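Long-range contacts in DNA polymerase (Pyrobaculum calidifontis, PDB 5MDN), which probably extends DNA chains from deoxyribonucleoside triphosphates, as a replicative polymerase of the type-B family from a hyperthermophilic archaeon: residues 679-684 with 710-715; 694-699 with 727-732; 716-721 with 740-745. All blocks are in the same frame, centred on the assembly; numbering follows the deposited sequence.

Contact 1 (679-684 with 710-715); sequences KTLDKE and KGTTVG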
loop_
_atom_site.group_PDB
_atom_site.type_symbol
_atom_site.label_atom_id
_atom_site.label_comp_id
_atom_site.label_asym_id
_atom_site.label_seq_id
_atom_site.Cartn_x
_atom_site.Cartn_y
_atom_site.Cartn_z
ATOM N N LYS A 679 -3.253 11.433 -21.619
ATOM C CA LYS A 679 -2.243 12.116 -20.822
ATOM C C LYS A 679 -2.986 13.010 -19.836
ATOM O O LYS A 679 -3.974 13.653 -20.201
ATOM C CB LYS A 679 -1.261 12.922 -21.676
ATOM C CG LYS A 679 0.031 13.246 -20.944
ATOM C CD LYS A 679 0.745 11.973 -20.509
ATOM C CE LYS A 679 1.828 12.256 -19.477
ATOM N NZ LYS A 679 1.256 12.660 -18.161
ATOM N N THR A 680 -2.504 13.052 -18.594
ATOM C CA THR A 680 -3.315 13.553 -17.490
ATOM C C THR A 680 -3.133 15.035 -17.176
ATOM O O THR A 680 -3.968 15.589 -16.452
ATOM C CB THR A 680 -3.034 12.735 -16.222
ATOM O OG1 THR A 680 -4.084 12.951 -15.271
ATOM C CG2 THR A 680 -1.701 13.138 -15.605
ATOM N N LEU A 681 -2.084 15.689 -17.687
ATOM C CA LEU A 681 -1.847 17.109 -17.421
ATOM C C LEU A 681 -1.749 17.396 -15.926
ATOM O O LEU A 681 -2.740 17.801 -15.308
ATOM C CB LEU A 681 -2.957 17.970 -18.039
ATOM C CG LEU A 681 -2.898 18.349 -19.518
ATOM C CD1 LEU A 681 -4.096 19.206 -19.876
ATOM C CD2 LEU A 681 -1.615 19.111 -19.806
ATOM N N ASP A 682 -0.572 17.199 -15.331
ATOM C CA ASP A 682 -0.460 17.364 -13.884
ATOM C C ASP A 682 -0.292 18.826 -13.482
ATOM O O ASP A 682 -0.820 19.252 -12.449
ATOM C CB ASP A 682 0.703 16.527 -13.348
ATOM C CG ASP A 682 2.035 16.913 -13.959
ATOM O OD1 ASP A 682 2.140 16.927 -15.204
ATOM O OD2 ASP A 682 2.981 17.200 -13.195
ATOM N N LYS A 683 0.434 19.606 -14.281
ATOM C CA LYS A 683 0.746 20.990 -13.932
ATOM C C LYS A 683 0.194 21.994 -14.942
ATOM O O LYS A 683 -0.794 21.712 -15.634
ATOM C CB LYS A 683 2.255 21.174 -13.759
ATOM C CG LYS A 683 2.613 22.134 -12.624
ATOM C CD LYS A 683 3.583 21.532 -11.620
ATOM C CE LYS A 683 4.997 22.022 -11.868
ATOM N NZ LYS A 683 5.151 23.465 -11.530
ATOM N N GLU A 684 0.828 23.166 -15.021
ATOM C CA GLU A 684 0.368 24.250 -15.879
ATOM C C GLU A 684 0.649 23.972 -17.348
ATOM O O GLU A 684 1.588 23.254 -17.704
ATOM C CB GLU A 684 1.083 25.555 -15.521
ATOM C CG GLU A 684 0.881 26.082 -14.115
ATOM C CD GLU A 684 -0.425 26.802 -13.921
ATOM O OE1 GLU A 684 -1.023 27.199 -14.943
ATOM O OE2 GLU A 684 -0.810 27.035 -12.747
ATOM N N LYS A 710 -5.934 22.599 -14.363
ATOM C CA LYS A 710 -5.152 21.544 -13.738
ATOM C C LYS A 710 -6.003 20.314 -13.456
ATOM O O LYS A 710 -7.186 20.422 -13.117
ATOM C CB LYS A 710 -4.558 22.042 -12.426
ATOM C CG LYS A 710 -3.392 22.986 -12.557
ATOM C CD LYS A 710 -3.001 23.471 -11.169
ATOM C CE LYS A 710 -1.979 24.592 -11.217
ATOM N NZ LYS A 710 -0.806 24.238 -12.073
ATOM N N GLY A 711 -5.397 19.142 -13.604
ATOM C CA GLY A 711 -6.128 17.907 -13.417
ATOM C C GLY A 711 -7.188 17.680 -14.472
ATOM O O GLY A 711 -8.385 17.747 -14.176
ATOM N N THR A 712 -6.765 17.402 -15.702
ATOM C CA THR A 712 -7.699 17.177 -16.804
ATOM C C THR A 712 -7.011 16.311 -17.844
ATOM O O THR A 712 -5.986 16.712 -18.404
ATOM C CB THR A 712 -8.158 18.505 -17.421
ATOM O OG1 THR A 712 -7.239 19.550 -17.072
ATOM C CG2 THR A 712 -9.554 18.869 -16.937
ATOM N N THR A 713 -7.571 15.133 -18.099
ATOM C CA THR A 713 -7.027 14.210 -19.083
ATOM C C THR A 713 -7.588 14.562 -20.454
ATOM O O THR A 713 -8.777 14.863 -20.589
ATOM C CB THR A 713 -7.373 12.763 -18.718
ATOM O OG1 THR A 713 -8.795 12.622 -18.609
ATOM C CG2 THR A 713 -6.738 12.382 -17.387
ATOM N N VAL A 714 -6.724 14.534 -21.470
ATOM C CA VAL A 714 -7.091 15.081 -22.772
ATOM C C VAL A 714 -7.675 14.012 -23.696
ATOM O O VAL A 714 -8.825 14.136 -24.135
ATOM C CB VAL A 714 -5.889 15.823 -23.402
ATOM C CG1 VAL A 714 -4.671 14.908 -23.589
ATOM C CG2 VAL A 714 -6.291 16.458 -24.729
ATOM N N GLY A 715 -6.913 12.960 -23.992
ATOM C CA GLY A 715 -7.388 11.924 -24.888
ATOM C C GLY A 715 -7.421 12.374 -26.334
ATOM O O GLY A 715 -8.371 13.045 -26.748
#
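Two loop segments of the family B polymerase region, 679-684 and 710-715, run roughly antiparallel here. Their end-to-end directions are 148° apart. Three backbone N-H groups of 710-715 point at carbonyls of 679-684, two of them in weak bonds, although neither segment forms a regular strand. The contact lies at the surface.

Lys710 opens the second segment. Its CG is anti to the carbonyl carbon, and the chain stays extended until it bends at chi4. The side chain crosses that of Glu684 obliquely, and NZ meets its carboxylate; the Glu684 chain is bent at chi2. The salt bridge is 2.9 Å from Lys710 NZ to Glu684 OE2, but as a hydrogen bond it is weak. Lys683 runs alongside Lys710, pointing the same way. Lys683 NZ makes a salt bridge with Glu687 and lies 6.0 Å from Lys710 NZ.

Gly711 gives its N-H to Leu681 O in a weak bond of 3.4 Å. Thr712 N makes a second weak bond, to Thr680 O. Thr712 O faces Leu681, with Leu681 CB 3.3 Å away and CD1 also close. The leucine thus lies alongside a backbone carbonyl.

Thr713 N turns to Ser178 OG, which joins this loop to the exonuclease domain. The side chain of Thr713 is about 9 Å from a bound magnesium ion. Thr713 CG2 meets Thr680 OG1 at 3.4 Å, and the two threonines cross obliquely. Thr713 CA also directs a CH at Lys679 O.

Val714 makes the firmest backbone bond of the three. Its N lies 3.2 Å from Lys679 O, with an N-H...O angle of 155°. The N sits nearly along the C=O axis, so the carbonyl is met end-on. Val714 CG1, between its own backbone N and carbonyl carbon, lies 3.7 Å from that same Lys679 O.

Contact 2 (694-699 with 727-732); sequences HVHAAL and ERAMPY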
loop_
_atom_site.group_PDB
_atom_site.type_symbol
_atom_site.label_atom_id
_atom_site.label_comp_id
_atom_site.label_asym_id
_atom_site.label_seq_id
_atom_site.Cartn_x
_atom_site.Cartn_y
_atom_site.Cartn_z
ATOM N N HIS A 694 0.387 16.272 -27.131
ATOM C CA HIS A 694 -0.286 16.456 -25.854
ATOM C C HIS A 694 -0.760 17.893 -25.682
ATOM O O HIS A 694 -1.864 18.134 -25.179
ATOM C CB HIS A 694 0.672 16.047 -24.735
ATOM C CG HIS A 694 0.126 16.234 -23.357
ATOM N ND1 HIS A 694 -1.204 16.049 -23.046
ATOM C CD2 HIS A 694 0.741 16.570 -22.199
ATOM C CE1 HIS A 694 -1.387 16.275 -21.758
ATOM N NE2 HIS A 694 -0.222 16.589 -21.220
ATOM N N VAL A 695 0.059 18.865 -26.090
ATOM C CA VAL A 695 -0.328 20.267 -25.962
ATOM C C VAL A 695 -1.176 20.727 -27.149
ATOM O O VAL A 695 -2.055 21.583 -26.989
ATOM C CB VAL A 695 0.917 21.155 -25.770
ATOM C CG1 VAL A 695 1.832 20.557 -24.713
ATOM C CG2 VAL A 695 1.673 21.343 -27.083
ATOM N N HIS A 696 -0.928 20.189 -28.348
ATOM C CA HIS A 696 -1.669 20.630 -29.527
ATOM C C HIS A 696 -3.121 20.171 -29.474
ATOM O O HIS A 696 -4.029 20.923 -29.849
ATOM C CB HIS A 696 -0.983 20.125 -30.794
ATOM C CG HIS A 696 -1.860 20.137 -32.008
ATOM N ND1 HIS A 696 -2.519 19.014 -32.460
ATOM C CD2 HIS A 696 -2.189 21.135 -32.862
ATOM C CE1 HIS A 696 -3.211 19.318 -33.543
ATOM N NE2 HIS A 696 -3.030 20.599 -33.807
ATOM N N ALA A 697 -3.360 18.935 -29.028
ATOM C CA ALA A 697 -4.730 18.491 -28.792
ATOM C C ALA A 697 -5.387 19.327 -27.703
ATOM O O ALA A 697 -6.589 19.611 -27.764
ATOM C CB ALA A 697 -4.747 17.010 -28.424
ATOM N N ALA A 698 -4.609 19.732 -26.699
ATOM C CA ALA A 698 -5.050 20.653 -25.664
ATOM C C ALA A 698 -4.997 22.107 -26.115
ATOM O O ALA A 698 -4.938 23.010 -25.271
ATOM C CB ALA A 698 -4.214 20.465 -24.396
ATOM N N LEU A 699 -4.962 22.340 -27.423
ATOM C CA LEU A 699 -5.099 23.657 -28.032
ATOM C C LEU A 699 -6.335 23.770 -28.910
ATOM O O LEU A 699 -6.995 24.812 -28.911
ATOM C CB LEU A 699 -3.825 23.980 -28.842
ATOM C CG LEU A 699 -3.717 24.923 -30.054
ATOM C CD1 LEU A 699 -4.231 24.263 -31.332
ATOM C CD2 LEU A 699 -4.378 26.282 -29.827
ATOM N N GLU A 727 1.715 16.952 -34.731
ATOM C CA GLU A 727 0.752 18.065 -34.669
ATOM C C GLU A 727 -0.546 17.793 -35.423
ATOM O O GLU A 727 -1.140 18.695 -36.025
ATOM C CB GLU A 727 1.391 19.370 -35.140
ATOM C CG GLU A 727 2.757 19.661 -34.532
ATOM C CD GLU A 727 2.834 19.397 -33.028
ATOM O OE1 GLU A 727 1.853 19.663 -32.296
ATOM O OE2 GLU A 727 3.890 18.912 -32.575
ATOM N N ARG A 728 -1.025 16.551 -35.383
ATOM C CA ARG A 728 -2.291 16.174 -36.000
ATOM C C ARG A 728 -3.171 15.439 -34.996
ATOM O O ARG A 728 -3.975 14.581 -35.372
ATOM C CB ARG A 728 -2.070 15.310 -37.241
ATOM C CG ARG A 728 -1.470 16.027 -38.443
ATOM C CD ARG A 728 0.046 16.094 -38.363
ATOM N NE ARG A 728 0.623 14.876 -37.797
ATOM C CZ ARG A 728 0.866 13.767 -38.488
ATOM N NH1 ARG A 728 0.576 13.710 -39.781
ATOM N NH2 ARG A 728 1.396 12.712 -37.886
ATOM N N ALA A 729 -3.025 15.775 -33.716
ATOM C CA ALA A 729 -3.731 15.105 -32.624
ATOM C C ALA A 729 -5.087 15.765 -32.410
ATOM O O ALA A 729 -5.194 16.797 -31.741
ATOM C CB ALA A 729 -2.894 15.145 -31.352
ATOM N N MET A 730 -6.129 15.171 -32.984
ATOM C CA MET A 730 -7.506 15.609 -32.790
ATOM C C MET A 730 -8.105 14.943 -31.554
ATOM O O MET A 730 -7.929 13.737 -31.353
ATOM C CB MET A 730 -8.352 15.272 -34.014
ATOM C CG MET A 730 -9.678 16.006 -34.084
ATOM S SD MET A 730 -10.585 15.627 -35.596
ATOM C CE MET A 730 -9.449 16.246 -36.835
ATOM N N PRO A 731 -8.810 15.690 -30.704
ATOM C CA PRO A 731 -9.538 15.053 -29.599
ATOM C C PRO A 731 -10.607 14.105 -30.125
ATOM O O PRO A 731 -11.159 14.293 -31.211
ATOM C CB PRO A 731 -10.151 16.236 -28.840
ATOM C CG PRO A 731 -9.316 17.417 -29.225
ATOM C CD PRO A 731 -8.842 17.160 -30.625
ATOM N N TYR A 732 -10.896 13.071 -29.332
ATOM C CA TYR A 732 -11.700 11.951 -29.809
ATOM C C TYR A 732 -13.175 12.282 -29.984
ATOM O O TYR A 732 -13.903 11.470 -30.565
ATOM C CB TYR A 732 -11.554 10.764 -28.853
ATOM C CG TYR A 732 -12.411 10.844 -27.606
ATOM C CD1 TYR A 732 -11.996 11.576 -26.500
ATOM C CD2 TYR A 732 -13.623 10.169 -27.526
ATOM C CE1 TYR A 732 -12.772 11.645 -25.356
ATOM C CE2 TYR A 732 -14.405 10.233 -26.388
ATOM C CZ TYR A 732 -13.975 10.972 -25.307
ATOM O OH TYR A 732 -14.752 11.036 -24.172
#
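The tight part of this contact is the short helix 693-697 against strand 729-731. Ala697 is buried and faces the strand. Its CB lies 3.4 Å from Ala729 O and 3.9 Å from Ala729 CB. Ala697 CA adds a CH...O contact to the same Ala729 carbonyl. Further along, Pro731 CG rests 3.8 Å from Ala697 O. Two small side chains let the helix and strand backbones come close, with CA of Ala697 5.2 Å from CA of Ala729.

The other side is partly exposed and more polar. His696 and Glu727 make it up, with close van der Waals contacts. His696 CG is anti to the backbone N (chi1 162°), which turns the ring to the chain around 727-729. Glu727 O lies over one face of the ring, 3.2 Å above its plane and offset toward the rim. Ala729 N sits at the ring edge, 3.5 Å from His696 ND1. Neither approach is a hydrogen bond, and none links the two segments.

The Glu727 chain bends at chi2 and crosses the histidine obliquely. Its OE1 reaches His696 CB at 3.2 Å. The carboxylate and ring planes stand 89° apart, so they do not stack. A carboxylate this near could favour a protonated ring, although the structure cannot tell its charge. An alanine in place of His696 has no ring to set against Glu727 O and Ala729 N, so the 727-729 chain would probably be held less firmly against the helix.

Met730 pairs through its backbone with Val717 of strand 716-718, and Arg728 with Val719 just beyond it. The whole is a short helix packed on a two-stranded antiparallel sheet, in the C-terminal part that forms the thumb in family B polymerases.

Contact 3 (716-721 with 740-745); sequences YVIVRG and KVDVDY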
loop_
_atom_site.group_PDB
_atom_site.type_symbol
_atom_site.label_atom_id
_atom_site.label_comp_id
_atom_site.label_asym_id
_atom_site.label_seq_id
_atom_site.Cartn_x
_atom_site.Cartn_y
_atom_site.Cartn_z
ATOM N N TYR A 716 -6.399 12.026 -27.114
ATOM C CA TYR A 716 -6.286 12.497 -28.487
ATOM C C TYR A 716 -6.058 11.336 -29.447
ATOM O O TYR A 716 -5.564 10.270 -29.068
ATOM C CB TYR A 716 -5.160 13.530 -28.625
ATOM C CG TYR A 716 -3.774 13.015 -28.307
ATOM C CD1 TYR A 716 -3.000 12.389 -29.277
ATOM C CD2 TYR A 716 -3.233 13.168 -27.038
ATOM C CE1 TYR A 716 -1.729 11.924 -28.988
ATOM C CE2 TYR A 716 -1.963 12.708 -26.740
ATOM C CZ TYR A 716 -1.217 12.086 -27.720
ATOM O OH TYR A 716 0.046 11.625 -27.430
ATOM N N VAL A 717 -6.431 11.565 -30.706
ATOM C CA VAL A 717 -6.224 10.614 -31.791
ATOM C C VAL A 717 -5.570 11.345 -32.957
ATOM O O VAL A 717 -5.973 12.461 -33.305
ATOM C CB VAL A 717 -7.549 9.956 -32.236
ATOM C CG1 VAL A 717 -7.302 8.957 -33.354
ATOM C CG2 VAL A 717 -8.237 9.283 -31.056
ATOM N N ILE A 718 -4.564 10.718 -33.560
ATOM C CA ILE A 718 -3.894 11.287 -34.725
ATOM C C ILE A 718 -4.732 11.009 -35.970
ATOM O O ILE A 718 -5.179 9.878 -36.197
ATOM C CB ILE A 718 -2.467 10.730 -34.866
ATOM C CG1 ILE A 718 -1.519 11.366 -33.838
ATOM C CG2 ILE A 718 -1.933 10.940 -36.275
ATOM C CD1 ILE A 718 -1.681 10.881 -32.414
ATOM N N VAL A 719 -4.933 12.043 -36.787
ATOM C CA VAL A 719 -5.801 11.997 -37.957
ATOM C C VAL A 719 -4.998 12.452 -39.168
ATOM O O VAL A 719 -4.030 13.208 -39.043
ATOM C CB VAL A 719 -7.063 12.873 -37.762
ATOM C CG1 VAL A 719 -8.055 12.675 -38.901
ATOM C CG2 VAL A 719 -7.723 12.569 -36.422
ATOM N N ARG A 720 -5.395 11.977 -40.349
ATOM C CA ARG A 720 -4.670 12.319 -41.565
ATOM C C ARG A 720 -4.741 13.815 -41.840
ATOM O O ARG A 720 -5.705 14.497 -41.479
ATOM C CB ARG A 720 -5.239 11.580 -42.780
ATOM C CG ARG A 720 -6.696 11.909 -43.076
ATOM C CD ARG A 720 -7.173 11.262 -44.366
ATOM N NE ARG A 720 -7.113 9.805 -44.343
ATOM C CZ ARG A 720 -6.256 9.094 -45.068
ATOM N NH1 ARG A 720 -5.397 9.712 -45.866
ATOM N NH2 ARG A 720 -6.259 7.770 -45.002
ATOM N N GLY A 721 -3.696 14.322 -42.486
ATOM C CA GLY A 721 -3.644 15.707 -42.879
ATOM C C GLY A 721 -2.228 16.235 -42.965
ATOM O O GLY A 721 -1.278 15.630 -42.460
ATOM N N LYS A 740 -11.771 8.149 -40.383
ATOM C CA LYS A 740 -10.597 8.297 -41.246
ATOM C C LYS A 740 -9.418 8.720 -40.375
ATOM O O LYS A 740 -9.282 9.895 -40.016
ATOM C CB LYS A 740 -10.870 9.260 -42.394
ATOM C CG LYS A 740 -11.568 8.588 -43.574
ATOM C CD LYS A 740 -13.030 8.306 -43.293
ATOM C CE LYS A 740 -13.662 7.466 -44.391
ATOM N NZ LYS A 740 -15.029 7.028 -43.996
ATOM N N VAL A 741 -8.633 7.728 -39.963
ATOM C CA VAL A 741 -7.574 7.875 -38.973
ATOM C C VAL A 741 -6.225 7.578 -39.623
ATOM O O VAL A 741 -6.116 6.669 -40.452
ATOM C CB VAL A 741 -7.835 6.968 -37.757
ATOM C CG1 VAL A 741 -6.833 7.249 -36.656
ATOM C CG2 VAL A 741 -9.259 7.177 -37.256
ATOM N N ASP A 742 -5.197 8.342 -39.244
ATOM C CA ASP A 742 -3.854 8.134 -39.787
ATOM C C ASP A 742 -3.340 6.779 -39.321
ATOM O O ASP A 742 -2.631 6.674 -38.315
ATOM C CB ASP A 742 -2.895 9.246 -39.354
ATOM C CG ASP A 742 -1.513 9.107 -39.982
ATOM O OD1 ASP A 742 -1.360 8.308 -40.932
ATOM O OD2 ASP A 742 -0.575 9.792 -39.521
ATOM N N VAL A 743 -3.701 5.732 -40.065
ATOM C CA VAL A 743 -3.300 4.374 -39.708
ATOM C C VAL A 743 -1.785 4.218 -39.767
ATOM O O VAL A 743 -1.203 3.466 -38.978
ATOM C CB VAL A 743 -4.033 3.360 -40.615
ATOM C CG1 VAL A 743 -3.139 2.851 -41.747
ATOM C CG2 VAL A 743 -4.567 2.213 -39.793
ATOM N N ASP A 744 -1.121 4.921 -40.692
ATOM C CA ASP A 744 0.330 4.817 -40.808
ATOM C C ASP A 744 1.029 5.216 -39.514
ATOM O O ASP A 744 2.124 4.722 -39.222
ATOM C CB ASP A 744 0.822 5.678 -41.969
ATOM C CG ASP A 744 0.301 5.203 -43.310
ATOM O OD1 ASP A 744 -0.528 4.268 -43.328
ATOM O OD2 ASP A 744 0.714 5.764 -44.345
ATOM N N TYR A 745 0.418 6.103 -38.728
ATOM C CA TYR A 745 0.969 6.442 -37.420
ATOM C C TYR A 745 0.871 5.256 -36.466
ATOM O O TYR A 745 1.863 4.863 -35.840
ATOM C CB TYR A 745 0.223 7.652 -36.852
ATOM C CG TYR A 745 0.734 8.173 -35.520
ATOM C CD1 TYR A 745 0.385 7.559 -34.321
ATOM C CD2 TYR A 745 1.512 9.321 -35.463
ATOM C CE1 TYR A 745 0.842 8.047 -33.110
ATOM C CE2 TYR A 745 1.961 9.824 -34.257
ATOM C CZ TYR A 745 1.628 9.180 -33.084
ATOM O OH TYR A 745 2.080 9.674 -31.881
#
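A helix start is tied to the end of a strand at an inverse gamma turn. Asp742 is the centre of that turn and also the N-cap residue of helix 743-756. Its N-H reaches across to Ile718 O at 3.4 Å, a weak bond with an N-H...O angle of 149°. This is the one hydrogen bond between the two segments.

Ile718 buries the largest area of any residue here. Its CG1 lies over the centre of the Tyr745 ring, 3.8 Å from the centroid and 11° off the ring normal, a CH-pi contact. CD1 spreads over the same face near CZ and also meets the edge of the Tyr716 ring, in its plane. Ile718 CG2 sits between Asp742 CB, 3.6 Å away, and the CG end of the Tyr745 ring. Tyr745 CG is anti to its backbone N (chi1 -177°), which lays the ring across the isoleucine. Its OH bonds to Lys749 NZ.

On the other side of the strand, Val717 CG1 meets Val741 CG1 at 3.7 Å, the two side chains crossing at about a right angle. Val741 CG1 also touches Ile718 O. Val719 CG1 lies 3.2 Å from Lys740 O. At the exposed end, Lys740 CB sits at the edge of the Arg720 guanidinium.

The Asp742 carboxylate has a long, weak ion pair with Arg728. Contact between strand and helix therefore depends mainly on apolar side chains and one aromatic face, and polar bonds across it add little.

How the contacts relate
Contact 1 is a surface contact between two loops; contacts 2 and 3 are partly buried and reach the same small sheet. Strand 716-718 belongs to contact 3 and strand 729-731 to contact 2, and the two are neighbours in that two-stranded sheet. Contact 1 meets contact 2 at His694, where Lys679, Leu681 and Val714 pack. With contact 3 it shares a sequence junction, Gly715 to Tyr716, and makes no other touch. The chemistry differs with place: backbone bonds and a salt bridge at the surface, small-residue packing beside a histidine and a glutamate, without a hydrogen bond, in contact 2, and aliphatic-aromatic packing in contact 3.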